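Local structure of glutamine synthetase (Streptomyces coelicolor, 4BAX) at residues Asn161-Lys164 against Gly168-Gly171. The protein is a member of the glutamine synthetase family, with a beta-Grasp domain and a catalytic domain in each chain of an assembly of ten subunits. Sequence-based numbering, arbitrary orientation.
Sequences NCLK and GISG
Ile169 faces Cys162 and Leu163 at the C-terminal turn of helix 152-164, against the start of strand 169-174. At Gly168, just before that strand, the backbone N donates to OE1 of Gln196 on helix 190-210, and the backbone also pairs with Gly186, so two partners hold the chain just before the contact. Ile169 comes next and carries the whole apolar meeting. Its CG1 lies 3.8 Å from CB of Cys162, with CD1 a little farther from that same carbon at 4.1 Å. The ethyl arm is brought there by chi1 of -52°, which sets CG1 opposite the carbonyl carbon and turns CG2 opposite the backbone N. Cys162 thus meets the isoleucine with its methylene; SG swings off to stand 4.4 Å from CD1 of Ile169. Leu163 approaches with one branch, CD2 reaching to 4.2 Å from CB of Ile169, the branch point of that side chain, while CD1 stays farther back. Only a four-residue loop, 165-168, separates the helix from the strand, which keeps the two segments near each other: a tight alpha-to-beta connection in the mixed sheet of the catalytic domain, where the strand pairs antiparallel with 180-188. Cys162 also touches Ala200 and Leu203, so helix 190-210 helps enclose this buried patch. One residue on, Ser170 points its CB away from the helix; its backbone bonds to Gln184 within the chain and to a second subunit. Leu163, too, packs on Lys5 of that second subunit, which places the contact beside a subunit interface. At Gly171 the strand continues, with its backbone hydrogen-bonded to Gln184.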
loop_
_atom_site.group_PDB
_atom_site.type_symbol
_atom_site.label_atom_id
_atom_site.label_comp_id
_atom_site.label_asym_id
_atom_site.label_seq_id
_atom_site.Cartn_x
_atom_site.Cartn_y
_atom_site.Cartn_z
ATOM N N ASN A 161 0.411 21.637 29.428
ATOM C CA ASN A 161 0.345 20.660 30.499
ATOM C C ASN A 161 1.239 21.031 31.690
ATOM O O ASN A 161 0.812 20.892 32.841
ATOM C CB ASN A 161 0.710 19.276 29.963
ATOM C CG ASN A 161 -0.469 18.594 29.285
ATOM O OD1 ASN A 161 -1.616 18.982 29.500
ATOM N ND2 ASN A 161 -0.196 17.576 28.470
ATOM N N CYS A 162 2.449 21.522 31.422
ATOM C CA CYS A 162 3.384 21.937 32.477
ATOM C C CYS A 162 2.813 23.131 33.287
ATOM O O CYS A 162 2.920 23.190 34.528
ATOM C CB CYS A 162 4.744 22.303 31.871
ATOM S SG CYS A 162 5.755 20.841 31.339
ATOM N N LEU A 163 2.215 24.090 32.579
ATOM C CA LEU A 163 1.624 25.269 33.227
ATOM C C LEU A 163 0.384 24.942 34.071
ATOM O O LEU A 163 0.232 25.447 35.192
ATOM C CB LEU A 163 1.313 26.357 32.190
ATOM C CG LEU A 163 2.574 26.895 31.488
ATOM C CD1 LEU A 163 2.282 27.833 30.323
ATOM C CD2 LEU A 163 3.463 27.607 32.494
ATOM N N LYS A 164 -0.465 24.051 33.557
ATOM C CA LYS A 164 -1.634 23.593 34.299
ATOM C C LYS A 164 -1.184 22.863 35.556
ATOM O O LYS A 164 -1.837 22.947 36.595
ATOM C CB LYS A 164 -2.485 22.679 33.422
ATOM C CG LYS A 164 -3.776 23.309 32.958
ATOM C CD LYS A 164 -3.964 23.083 31.465
ATOM C CE LYS A 164 -4.247 21.626 31.135
ATOM N NZ LYS A 164 -5.506 21.527 30.336
ATOM N N GLY A 168 7.419 25.944 36.929
ATOM C CA GLY A 168 8.007 27.226 36.582
ATOM C C GLY A 168 8.714 27.158 35.241
ATOM O O GLY A 168 9.941 27.013 35.150
ATOM N N ILE A 169 7.919 27.256 34.183
ATOM C CA ILE A 169 8.463 27.241 32.847
ATOM C C ILE A 169 8.591 28.686 32.414
ATOM O O ILE A 169 7.620 29.439 32.499
ATOM C CB ILE A 169 7.517 26.519 31.880
ATOM C CG1 ILE A 169 7.135 25.144 32.439
ATOM C CG2 ILE A 169 8.152 26.411 30.504
ATOM C CD1 ILE A 169 8.313 24.208 32.560
ATOM N N SER A 170 9.769 29.079 31.931
ATOM C CA SER A 170 9.954 30.475 31.530
ATOM C C SER A 170 9.816 30.663 30.042
ATOM O O SER A 170 9.486 31.775 29.583
ATOM C CB SER A 170 11.302 31.029 32.004
ATOM O OG SER A 170 12.340 30.089 31.794
ATOM N N GLY A 171 10.076 29.587 29.295
ATOM C CA GLY A 171 9.987 29.629 27.846
ATOM C C GLY A 171 10.179 28.283 27.182
ATOM O O GLY A 171 10.573 27.296 27.824
#